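Long-range contacts in yeast glycogen phosphorylase (Saccharomyces cerevisiae, PDB 1YGP), which belongs to the carbohydrate phosphorylase family, is built on the two-domain GT-B architecture and carries pyridoxal-5'-phosphate in its interior: residues L279-R283 and S310-V314; A471-V476 and I496-F500; V619-I623 and L670-V674; E753-F757 and W845-L851. All coordinates share one frame; numbering follows the deposited sequence.

Interaction 1 of 4, residues L279-R283 and S310-V314; sequences LWQAR and SITAV
The backbone N of Ala282 reaches across to the hydroxyl OG1 of Thr312 at 3.1 Å, and the N-H points almost exactly at the oxygen, at 177°. This is the polar link between strand residues 279-283 and the last turn of helix 303-313. The threonine is turned so that OG1 sits between its backbone N and its carbonyl carbon (chi1 47°), while CG2 lies beside the backbone N. Both branches therefore face the strand: CG2 comes within 3.4 Å of Trp280 O. One residue earlier on the helix, Ile311 CB, the branch point of its side chain, lies 3.9 Å from Ala282 CB. The end of the same isoleucine, CD1, is only slightly farther from that methyl. Phe334 of helix 322-350 touches Trp280, Ala282 and Ile311, closing the apolar side of the contact, and the Trp280 indole hands its N-H to Ser339. Trp280 uses this edge of the strand to bond the backbones of Gly188 and Arg190, whereas Gln281 bonds Val260 at the other edge. Strand 184-189 ends close by, so the threonine hydroxyl apparently takes the N-H that a further strand carbonyl would otherwise receive. The result is a helix end docked against an interior strand of the mixed sheet of the N-terminal GT-B domain.

Interaction 2 of 4, residues A471-V476 and I496-F500; sequences AFLAIV and IFKDF
Ile475 fits into the angle between two phenylalanine rings, Phe497 and Phe500, and gives a different part of its longer branch to each. Its terminal methyl CD1 sits over the middle of one Phe497 face, 3.9 Å from the ring centroid and 5° off the normal. One carbon back, CG1 lies over a face of Phe500 at 4.2 Å from that centroid, so both contacts are CH-pi. Having CG1 beside the backbone N (chi1 -44°) sends the branch out from the helix toward both rings. The reverse bump is Phe500 itself: its CE2 corner comes down over the centre of the Phe472 ring, 3.5 Å above the plane. The two planes are tilted by 56°, leaving the pair neither stacked nor edge-to-face. The hollow that takes Phe500 is finished by Val476, whose CG2 meets the ring edge at CE1, 3.9 Å away. In the N-terminal domain sheet, helix 470-477 leads into strand 478-483, and the crossover to the neighbouring parallel strand 509-511 runs through helices 486-494 and 498-504; the contact sets the helix before the first strand against the last helix of this beta-alpha-beta crossover. Phe509 of strand 509-511 touches Ile475, Phe497 and Phe500. Phe497, at the N-cap position of its helix, has Ile496 CG1 over the face opposite Ile475. Its CE1 meets the edge of Phe472 at CE1, 4.1 Å away, while the small methyl of Ala471 approaches the same Phe497 carbon, CB to CE1 4.3 Å.

Interaction 3 of 4, residues V619-I623 and L670-V674; sequences VFGII and LINCV
Val619 meets three residues of the neighbouring helix with its two methyls. CG1, placed opposite the backbone N (chi1 -163°), leans into the fork formed by Leu670 and Val674, 3.6 Å from Leu670 CD1 and 3.9 Å from Val674 CG2. CG2 goes the other way and touches Ile671 CG1 at 3.7 Å, the two side chains lying roughly at right angles. Phe620 starts out pointing off this interface, but its ring swings back far enough for CE1 to come within 4.5 Å of Leu670 CD1, a loose contact; the ring also packs on Val787 and Leu788 of helix 782-790. The helices run nearly parallel, with an 18° crossing angle and axes 10.8 Å apart, a spacing that leaves branched side chains to fill the space between them. That geometry is as expected in the Rossmann-like C-terminal GT-B domain: strand 601-606, helix 615-634, strand 649-654, helix 662-678 and strand 688-693 make two successive beta-alpha-beta crossovers, and the two helices lie side by side on the parallel sheet. One turn further on, Ile622 brings its CG2 to Val674 CG1 at 3.8 Å. Beneath it are the sheet residues Ser651, Phe653, Leu688 and Val690, with Phe653 and Val690 also underlying Ile671. Ile623 bends the end of its side chain toward the partner helix and lays CG1 against the other methyl of the same valine, Val674 CG2, at 3.8 Å, while Val787 and Tyr790 of helix 782-790 pack on the isoleucine as well.

Interaction 4 of 4, residues E753-F757 and W845-L851; sequences EDNVF and WLKKSVL
Residues 753-755 form a short 3-10 turn that brings Asn755 to the flank of helix 842-856, its CA 5.4 Å from the CA of Lys848, before the chain enters strand 757-759. That strand is the last in the parallel Rossmann-like sheet of the C-terminal GT-B domain, paired through Phe757 with Ile736 and Gly738. Lys848 has the largest share of the contact. From CG outward its chain is extended, and it passes along the turn: CG lies 3.5 Å from Asn755 OD1, and CE is 3.5 Å from the carbonyl oxygen Asp754 O. Asn755 gives its ND2 to Ile751 O at the end of the preceding helix, which probably sets the amide so that OD1 faces the aliphatic part of Lys848; Leu851 CD1 brushes the same oxygen more loosely. At the far end Lys848 NZ forms a salt bridge with Glu837 of helix 820-840. This carboxylate probably holds the ammonium group where it is, beside the Phe757 ring, with NZ 3.5 Å from CZ. The indole of Trp845 begins by heading off from the strand, then returns: CG opposite the backbone N (chi1 -169°) lets the six-membered ring reach Phe757. Val834 packs on both aromatic residues, and Phe838 meets the indole edge-to-face. The two planes of Phe757 and Trp845 are inclined at 32°, and the rings meet where Phe757 CZ lies 3.9 Å from Trp845 CZ3.

Overall arrangement
The four contacts follow one another along the chain without interleaving, and none touches another. Interactions 1 and 2 belong to the N-terminal domain and its nine-stranded mixed sheet, with centres about 30 Å apart: one sits on strand 274-284, the other where helices pack toward strand 509-511. Interactions 3 and 4 belong to the C-terminal domain, centres about 28 Å apart, at the helices over strands 649-654 and 688-693 and at the opposite edge strand 757-759. Between domains the centres are about 40 to 46 Å apart. The pyridoxal-5'-phosphate pocket draws on both halves, Gly165 from the N-terminal and Lys607 from the C-terminal among them, and on none of the eight segments: all four contacts are packing within one domain or the other.

Interaction 1 of 4, residues L279-R283 and S310-V314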
loop_
_atom_site.group_PDB
_atom_site.type_symbol
_atom_site.label_atom_id
_atom_site.label_comp_id
_atom_site.label_asym_id
_atom_site.label_seq_id
_atom_site.Cartn_x
_atom_site.Cartn_y
_atom_site.Cartn_z
ATOM N N LEU A 279 -13.620 -5.193 6.847
ATOM C CA LEU A 279 -13.695 -3.861 6.287
ATOM C C LEU A 279 -13.532 -4.028 4.778
ATOM O O LEU A 279 -12.887 -4.986 4.345
ATOM C CB LEU A 279 -12.577 -3.031 6.909
ATOM C CG LEU A 279 -12.417 -3.110 8.421
ATOM C CD1 LEU A 279 -10.949 -3.014 8.741
ATOM C CD2 LEU A 279 -13.223 -2.038 9.110
ATOM N N TRP A 280 -14.117 -3.160 3.963
ATOM C CA TRP A 280 -14.039 -3.273 2.532
ATOM C C TRP A 280 -13.212 -2.139 1.975
ATOM O O TRP A 280 -13.307 -1.008 2.452
ATOM C CB TRP A 280 -15.430 -3.190 1.896
ATOM C CG TRP A 280 -16.399 -4.259 2.380
ATOM C CD1 TRP A 280 -17.387 -4.006 3.309
ATOM C CD2 TRP A 280 -16.334 -5.572 2.012
ATOM N NE1 TRP A 280 -17.939 -5.172 3.538
ATOM C CE2 TRP A 280 -17.351 -6.134 2.798
ATOM C CE3 TRP A 280 -15.565 -6.358 1.150
ATOM C CZ2 TRP A 280 -17.586 -7.509 2.723
ATOM C CZ3 TRP A 280 -15.814 -7.731 1.084
ATOM C CH2 TRP A 280 -16.814 -8.304 1.868
ATOM N N GLN A 281 -12.425 -2.413 0.940
ATOM C CA GLN A 281 -11.663 -1.425 0.178
ATOM C C GLN A 281 -12.262 -1.442 -1.215
ATOM O O GLN A 281 -12.529 -2.557 -1.690
ATOM C CB GLN A 281 -10.230 -1.843 0.096
ATOM C CG GLN A 281 -9.393 -1.108 -0.934
ATOM C CD GLN A 281 -7.960 -1.545 -0.807
ATOM O OE1 GLN A 281 -7.193 -0.851 -0.158
ATOM N NE2 GLN A 281 -7.522 -2.681 -1.337
ATOM N N ALA A 282 -12.480 -0.310 -1.887
ATOM C CA ALA A 282 -13.054 -0.355 -3.223
ATOM C C ALA A 282 -11.969 -0.468 -4.259
ATOM O O ALA A 282 -10.965 0.234 -4.125
ATOM C CB ALA A 282 -13.809 0.888 -3.579
ATOM N N ARG A 283 -12.091 -1.321 -5.271
ATOM C CA ARG A 283 -11.084 -1.467 -6.313
ATOM C C ARG A 283 -11.782 -1.378 -7.665
ATOM O O ARG A 283 -12.992 -1.614 -7.716
ATOM C CB ARG A 283 -10.375 -2.793 -6.173
ATOM C CG ARG A 283 -9.406 -2.755 -4.984
ATOM C CD ARG A 283 -8.551 -4.014 -5.008
ATOM N NE ARG A 283 -7.821 -4.258 -3.773
ATOM C CZ ARG A 283 -7.311 -5.467 -3.469
ATOM N NH1 ARG A 283 -7.439 -6.514 -4.293
ATOM N NH2 ARG A 283 -6.715 -5.664 -2.292
ATOM N N SER A 310 -12.261 6.527 -4.862
ATOM C CA SER A 310 -12.936 7.610 -4.165
ATOM C C SER A 310 -13.799 7.043 -3.051
ATOM O O SER A 310 -13.801 7.546 -1.925
ATOM C CB SER A 310 -13.869 8.366 -5.055
ATOM O OG SER A 310 -13.280 8.624 -6.310
ATOM N N ILE A 311 -14.477 5.932 -3.319
ATOM C CA ILE A 311 -15.406 5.329 -2.377
ATOM C C ILE A 311 -14.757 4.953 -1.053
ATOM O O ILE A 311 -15.447 5.030 -0.037
ATOM C CB ILE A 311 -16.036 4.087 -3.015
ATOM C CG1 ILE A 311 -16.619 4.401 -4.374
ATOM C CG2 ILE A 311 -17.159 3.600 -2.125
ATOM C CD1 ILE A 311 -16.872 3.089 -5.130
ATOM N N THR A 312 -13.506 4.508 -0.939
ATOM C CA THR A 312 -12.966 4.284 0.390
ATOM C C THR A 312 -11.806 5.215 0.700
ATOM O O THR A 312 -11.048 4.989 1.650
ATOM C CB THR A 312 -12.562 2.815 0.516
ATOM O OG1 THR A 312 -11.840 2.505 -0.655
ATOM C CG2 THR A 312 -13.734 1.869 0.645
ATOM N N ALA A 313 -11.633 6.313 -0.037
ATOM C CA ALA A 313 -10.559 7.233 0.283
ATOM C C ALA A 313 -10.704 7.978 1.595
ATOM O O ALA A 313 -9.740 7.966 2.361
ATOM C CB ALA A 313 -10.394 8.303 -0.757
ATOM N N VAL A 314 -11.864 8.572 1.921
ATOM C CA VAL A 314 -12.029 9.466 3.071
ATOM C C VAL A 314 -13.372 9.268 3.767
ATOM O O VAL A 314 -14.397 9.017 3.134
ATOM C CB VAL A 314 -11.810 10.910 2.496
ATOM C CG1 VAL A 314 -12.765 11.995 2.946
ATOM C CG2 VAL A 314 -10.455 11.308 3.007
#

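Interaction 2 of 4, residues A471-V476 and I496-F500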
loop_
_atom_site.group_PDB
_atom_site.type_symbol
_atom_site.label_atom_id
_atom_site.label_comp_id
_atom_site.label_asym_id
_atom_site.label_seq_id
_atom_site.Cartn_x
_atom_site.Cartn_y
_atom_site.Cartn_z
ATOM N N ALA A 471 -34.754 7.317 8.119
ATOM C CA ALA A 471 -35.120 6.859 9.460
ATOM C C ALA A 471 -36.508 6.223 9.496
ATOM O O ALA A 471 -36.706 5.220 10.188
ATOM C CB ALA A 471 -35.130 8.004 10.466
ATOM N N PHE A 472 -37.465 6.722 8.704
ATOM C CA PHE A 472 -38.776 6.088 8.651
ATOM C C PHE A 472 -38.708 4.745 7.912
ATOM O O PHE A 472 -39.361 3.784 8.348
ATOM C CB PHE A 472 -39.758 6.989 7.954
ATOM C CG PHE A 472 -40.046 8.286 8.694
ATOM C CD1 PHE A 472 -39.404 8.623 9.893
ATOM C CD2 PHE A 472 -40.981 9.160 8.140
ATOM C CE1 PHE A 472 -39.694 9.823 10.527
ATOM C CE2 PHE A 472 -41.266 10.362 8.783
ATOM C CZ PHE A 472 -40.622 10.692 9.972
ATOM N N LEU A 473 -37.911 4.610 6.832
ATOM C CA LEU A 473 -37.701 3.333 6.167
ATOM C C LEU A 473 -37.068 2.326 7.129
ATOM O O LEU A 473 -37.392 1.120 7.108
ATOM C CB LEU A 473 -36.792 3.538 4.958
ATOM C CG LEU A 473 -36.267 2.370 4.096
ATOM C CD1 LEU A 473 -37.361 1.429 3.591
ATOM C CD2 LEU A 473 -35.564 3.012 2.913
ATOM N N ALA A 474 -36.168 2.819 7.996
ATOM C CA ALA A 474 -35.523 1.966 8.967
ATOM C C ALA A 474 -36.538 1.520 10.010
ATOM O O ALA A 474 -36.497 0.337 10.347
ATOM C CB ALA A 474 -34.400 2.703 9.655
ATOM N N ILE A 475 -37.485 2.351 10.513
ATOM C CA ILE A 475 -38.500 1.896 11.478
ATOM C C ILE A 475 -39.362 0.823 10.820
ATOM O O ILE A 475 -39.541 -0.262 11.371
ATOM C CB ILE A 475 -39.518 2.955 11.941
ATOM C CG1 ILE A 475 -38.966 4.319 12.278
ATOM C CG2 ILE A 475 -40.122 2.362 13.186
ATOM C CD1 ILE A 475 -37.940 4.440 13.394
ATOM N N VAL A 476 -39.884 1.114 9.628
ATOM C CA VAL A 476 -40.710 0.173 8.885
ATOM C C VAL A 476 -39.983 -1.128 8.537
ATOM O O VAL A 476 -40.656 -2.159 8.468
ATOM C CB VAL A 476 -41.225 0.882 7.606
ATOM C CG1 VAL A 476 -41.974 -0.045 6.694
ATOM C CG2 VAL A 476 -42.217 1.944 8.016
ATOM N N ILE A 496 -40.035 12.672 17.726
ATOM C CA ILE A 496 -39.867 12.335 16.316
ATOM C C ILE A 496 -40.530 11.060 15.810
ATOM O O ILE A 496 -40.865 11.022 14.625
ATOM C CB ILE A 496 -38.335 12.288 15.921
ATOM C CG1 ILE A 496 -37.472 11.434 16.841
ATOM C CG2 ILE A 496 -37.836 13.721 15.939
ATOM C CD1 ILE A 496 -35.980 11.416 16.428
ATOM N N PHE A 497 -40.793 10.029 16.626
ATOM C CA PHE A 497 -41.402 8.813 16.100
ATOM C C PHE A 497 -42.788 8.493 16.633
ATOM O O PHE A 497 -43.299 7.377 16.422
ATOM C CB PHE A 497 -40.490 7.622 16.370
ATOM C CG PHE A 497 -39.130 7.758 15.718
ATOM C CD1 PHE A 497 -38.995 8.347 14.456
ATOM C CD2 PHE A 497 -38.009 7.296 16.399
ATOM C CE1 PHE A 497 -37.735 8.471 13.881
ATOM C CE2 PHE A 497 -36.751 7.423 15.819
ATOM C CZ PHE A 497 -36.614 8.010 14.562
ATOM N N LYS A 498 -43.450 9.496 17.232
ATOM C CA LYS A 498 -44.780 9.343 17.824
ATOM C C LYS A 498 -45.813 8.596 16.964
ATOM O O LYS A 498 -46.452 7.631 17.396
ATOM C CB LYS A 498 -45.334 10.721 18.155
ATOM N N ASP A 499 -45.945 8.948 15.684
ATOM C CA ASP A 499 -46.892 8.285 14.811
ATOM C C ASP A 499 -46.550 6.813 14.625
ATOM O O ASP A 499 -47.438 5.959 14.582
ATOM C CB ASP A 499 -46.904 8.983 13.474
ATOM C CG ASP A 499 -47.361 10.442 13.463
ATOM O OD1 ASP A 499 -48.158 10.854 14.312
ATOM O OD2 ASP A 499 -46.915 11.168 12.571
ATOM N N PHE A 500 -45.250 6.495 14.591
ATOM C CA PHE A 500 -44.799 5.122 14.438
ATOM C C PHE A 500 -45.127 4.356 15.702
ATOM O O PHE A 500 -45.466 3.172 15.617
ATOM C CB PHE A 500 -43.298 5.067 14.173
ATOM C CG PHE A 500 -43.010 5.460 12.734
ATOM C CD1 PHE A 500 -43.162 4.521 11.714
ATOM C CD2 PHE A 500 -42.657 6.772 12.413
ATOM C CE1 PHE A 500 -42.969 4.906 10.380
ATOM C CE2 PHE A 500 -42.470 7.139 11.073
ATOM C CZ PHE A 500 -42.626 6.211 10.053
#

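Interaction 3 of 4, residues V619-I623 and L670-V674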
loop_
_atom_site.group_PDB
_atom_site.type_symbol
_atom_site.label_atom_id
_atom_site.label_comp_id
_atom_site.label_asym_id
_atom_site.label_seq_id
_atom_site.Cartn_x
_atom_site.Cartn_y
_atom_site.Cartn_z
ATOM N N VAL A 619 -14.936 28.980 27.539
ATOM C CA VAL A 619 -13.916 29.997 27.296
ATOM C C VAL A 619 -14.356 31.328 27.928
ATOM O O VAL A 619 -13.548 31.983 28.608
ATOM C CB VAL A 619 -13.655 30.242 25.773
ATOM C CG1 VAL A 619 -12.338 30.973 25.639
ATOM C CG2 VAL A 619 -13.427 28.982 24.990
ATOM N N PHE A 620 -15.626 31.747 27.787
ATOM C CA PHE A 620 -16.095 32.991 28.390
ATOM C C PHE A 620 -15.923 32.954 29.901
ATOM O O PHE A 620 -15.581 33.961 30.533
ATOM C CB PHE A 620 -17.562 33.240 28.040
ATOM C CG PHE A 620 -17.794 33.477 26.557
ATOM C CD1 PHE A 620 -16.767 33.882 25.707
ATOM C CD2 PHE A 620 -19.057 33.231 26.021
ATOM C CE1 PHE A 620 -17.005 34.027 24.333
ATOM C CE2 PHE A 620 -19.290 33.376 24.651
ATOM C CZ PHE A 620 -18.267 33.771 23.806
ATOM N N GLY A 621 -16.092 31.776 30.478
ATOM C CA GLY A 621 -15.820 31.585 31.877
ATOM C C GLY A 621 -14.330 31.758 32.153
ATOM O O GLY A 621 -14.015 32.358 33.188
ATOM N N ILE A 622 -13.401 31.282 31.284
ATOM C CA ILE A 622 -11.956 31.431 31.530
ATOM C C ILE A 622 -11.584 32.885 31.499
ATOM O O ILE A 622 -10.998 33.361 32.475
ATOM C CB ILE A 622 -11.015 30.738 30.499
ATOM C CG1 ILE A 622 -11.120 29.246 30.654
ATOM C CG2 ILE A 622 -9.553 31.106 30.751
ATOM C CD1 ILE A 622 -10.116 28.477 29.813
ATOM N N ILE A 623 -11.925 33.575 30.405
ATOM C CA ILE A 623 -11.643 34.995 30.299
ATOM C C ILE A 623 -12.227 35.715 31.500
ATOM O O ILE A 623 -11.458 36.460 32.107
ATOM C CB ILE A 623 -12.226 35.602 29.015
ATOM C CG1 ILE A 623 -11.631 34.945 27.776
ATOM C CG2 ILE A 623 -11.880 37.082 28.982
ATOM C CD1 ILE A 623 -12.314 35.387 26.473
ATOM N N LEU A 670 -9.946 31.368 19.192
ATOM C CA LEU A 670 -10.183 32.084 20.423
ATOM C C LEU A 670 -9.556 31.387 21.614
ATOM O O LEU A 670 -8.919 32.096 22.405
ATOM C CB LEU A 670 -11.690 32.244 20.620
ATOM C CG LEU A 670 -12.307 33.368 21.476
ATOM C CD1 LEU A 670 -13.112 32.689 22.577
ATOM C CD2 LEU A 670 -11.247 34.341 22.008
ATOM N N ILE A 671 -9.645 30.051 21.737
ATOM C CA ILE A 671 -9.038 29.314 22.847
ATOM C C ILE A 671 -7.533 29.527 22.791
ATOM O O ILE A 671 -6.901 29.842 23.804
ATOM C CB ILE A 671 -9.332 27.810 22.752
ATOM C CG1 ILE A 671 -10.824 27.534 22.833
ATOM C CG2 ILE A 671 -8.670 27.108 23.916
ATOM C CD1 ILE A 671 -11.297 26.115 22.397
ATOM N N ASN A 672 -6.969 29.451 21.586
ATOM C CA ASN A 672 -5.534 29.626 21.378
ATOM C C ASN A 672 -5.028 31.020 21.705
ATOM O O ASN A 672 -3.942 31.198 22.264
ATOM C CB ASN A 672 -5.190 29.277 19.934
ATOM C CG ASN A 672 -5.225 27.770 19.715
ATOM O OD1 ASN A 672 -4.607 27.011 20.464
ATOM N ND2 ASN A 672 -5.926 27.271 18.704
ATOM N N CYS A 673 -5.848 32.014 21.428
ATOM C CA CYS A 673 -5.539 33.372 21.801
ATOM C C CYS A 673 -5.553 33.560 23.328
ATOM O O CYS A 673 -4.619 34.131 23.930
ATOM C CB CYS A 673 -6.546 34.285 21.147
ATOM S SG CYS A 673 -6.424 34.251 19.338
ATOM N N VAL A 674 -6.603 33.076 24.009
ATOM C CA VAL A 674 -6.691 33.164 25.460
ATOM C C VAL A 674 -5.435 32.521 26.031
ATOM O O VAL A 674 -4.744 33.149 26.829
ATOM C CB VAL A 674 -7.942 32.421 25.949
ATOM C CG1 VAL A 674 -7.976 32.342 27.474
ATOM C CG2 VAL A 674 -9.163 33.162 25.445
#

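Interaction 4 of 4, residues E753-F757 and W845-L851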
loop_
_atom_site.group_PDB
_atom_site.type_symbol
_atom_site.label_atom_id
_atom_site.label_comp_id
_atom_site.label_asym_id
_atom_site.label_seq_id
_atom_site.Cartn_x
_atom_site.Cartn_y
_atom_site.Cartn_z
ATOM N N GLU A 753 -26.675 12.166 43.122
ATOM C CA GLU A 753 -26.689 13.596 42.836
ATOM C C GLU A 753 -25.634 14.394 43.595
ATOM O O GLU A 753 -25.018 15.323 43.076
ATOM C CB GLU A 753 -28.063 14.208 43.168
ATOM N N ASP A 754 -25.333 13.970 44.813
ATOM C CA ASP A 754 -24.358 14.669 45.624
ATOM C C ASP A 754 -22.925 14.533 45.115
ATOM O O ASP A 754 -21.995 15.074 45.710
ATOM C CB ASP A 754 -24.483 14.164 47.081
ATOM C CG ASP A 754 -24.571 12.644 47.263
ATOM O OD1 ASP A 754 -25.668 12.086 47.120
ATOM O OD2 ASP A 754 -23.545 12.020 47.556
ATOM N N ASN A 755 -22.686 13.849 43.997
ATOM C CA ASN A 755 -21.328 13.678 43.524
ATOM C C ASN A 755 -21.076 14.338 42.181
ATOM O O ASN A 755 -19.973 14.263 41.642
ATOM C CB ASN A 755 -21.048 12.189 43.462
ATOM C CG ASN A 755 -21.112 11.571 44.848
ATOM O OD1 ASN A 755 -20.407 11.964 45.776
ATOM N ND2 ASN A 755 -21.974 10.599 45.089
ATOM N N VAL A 756 -22.054 15.001 41.571
ATOM C CA VAL A 756 -21.854 15.639 40.276
ATOM C C VAL A 756 -22.143 17.125 40.477
ATOM O O VAL A 756 -22.878 17.449 41.409
ATOM C CB VAL A 756 -22.811 15.055 39.148
ATOM C CG1 VAL A 756 -22.483 13.596 38.872
ATOM C CG2 VAL A 756 -24.256 15.115 39.574
ATOM N N PHE A 757 -21.589 18.051 39.684
ATOM C CA PHE A 757 -21.846 19.476 39.828
ATOM C C PHE A 757 -22.729 19.869 38.669
ATOM O O PHE A 757 -22.225 20.065 37.561
ATOM C CB PHE A 757 -20.564 20.283 39.763
ATOM C CG PHE A 757 -19.638 19.999 40.926
ATOM C CD1 PHE A 757 -18.829 18.862 40.919
ATOM C CD2 PHE A 757 -19.607 20.871 42.001
ATOM C CE1 PHE A 757 -17.989 18.598 41.999
ATOM C CE2 PHE A 757 -18.765 20.601 43.074
ATOM C CZ PHE A 757 -17.958 19.470 43.077
ATOM N N TRP A 845 -13.518 15.803 48.329
ATOM C CA TRP A 845 -13.314 15.603 46.896
ATOM C C TRP A 845 -12.987 14.147 46.547
ATOM O O TRP A 845 -13.566 13.529 45.645
ATOM C CB TRP A 845 -12.176 16.496 46.433
ATOM C CG TRP A 845 -12.066 16.560 44.926
ATOM C CD1 TRP A 845 -11.237 15.707 44.258
ATOM C CD2 TRP A 845 -12.735 17.427 44.095
ATOM N NE1 TRP A 845 -11.374 16.025 42.999
ATOM C CE2 TRP A 845 -12.245 17.034 42.847
ATOM C CE3 TRP A 845 -13.660 18.460 44.179
ATOM C CZ2 TRP A 845 -12.662 17.662 41.671
ATOM C CZ3 TRP A 845 -14.086 19.095 43.009
ATOM C CH2 TRP A 845 -13.590 18.701 41.765
ATOM N N LEU A 846 -12.045 13.572 47.286
ATOM C CA LEU A 846 -11.608 12.201 47.109
ATOM C C LEU A 846 -12.705 11.178 47.388
ATOM O O LEU A 846 -12.776 10.125 46.751
ATOM C CB LEU A 846 -10.386 12.017 48.011
ATOM C CG LEU A 846 -8.947 12.092 47.396
ATOM C CD1 LEU A 846 -8.878 12.883 46.097
ATOM C CD2 LEU A 846 -8.049 12.740 48.431
ATOM N N LYS A 847 -13.639 11.490 48.276
ATOM C CA LYS A 847 -14.753 10.611 48.546
ATOM C C LYS A 847 -15.647 10.639 47.335
ATOM O O LYS A 847 -16.115 9.577 46.941
ATOM C CB LYS A 847 -15.557 11.078 49.750
ATOM N N LYS A 848 -15.859 11.775 46.677
ATOM C CA LYS A 848 -16.690 11.823 45.472
ATOM C C LYS A 848 -16.113 10.974 44.343
ATOM O O LYS A 848 -16.822 10.229 43.663
ATOM C CB LYS A 848 -16.821 13.240 44.971
ATOM C CG LYS A 848 -17.593 14.100 45.956
ATOM C CD LYS A 848 -17.737 15.519 45.442
ATOM C CE LYS A 848 -18.748 16.188 46.335
ATOM N NZ LYS A 848 -19.117 17.456 45.750
ATOM N N SER A 849 -14.792 11.029 44.189
ATOM C CA SER A 849 -14.069 10.239 43.214
ATOM C C SER A 849 -14.179 8.728 43.479
ATOM O O SER A 849 -14.519 7.972 42.554
ATOM C CB SER A 849 -12.628 10.733 43.250
ATOM O OG SER A 849 -11.816 10.099 42.279
ATOM N N VAL A 850 -13.956 8.241 44.719
ATOM C CA VAL A 850 -14.024 6.807 45.049
ATOM C C VAL A 850 -15.436 6.314 44.839
ATOM O O VAL A 850 -15.667 5.269 44.233
ATOM C CB VAL A 850 -13.613 6.522 46.515
ATOM C CG1 VAL A 850 -13.748 5.049 46.814
ATOM C CG2 VAL A 850 -12.133 6.852 46.734
ATOM N N LEU A 851 -16.420 7.073 45.298
ATOM C CA LEU A 851 -17.790 6.686 45.083
ATOM C C LEU A 851 -18.119 6.673 43.601
ATOM O O LEU A 851 -18.825 5.736 43.198
ATOM C CB LEU A 851 -18.681 7.639 45.859
ATOM C CG LEU A 851 -18.593 7.416 47.368
ATOM C CD1 LEU A 851 -19.351 8.524 48.045
ATOM C CD2 LEU A 851 -19.094 6.024 47.748
#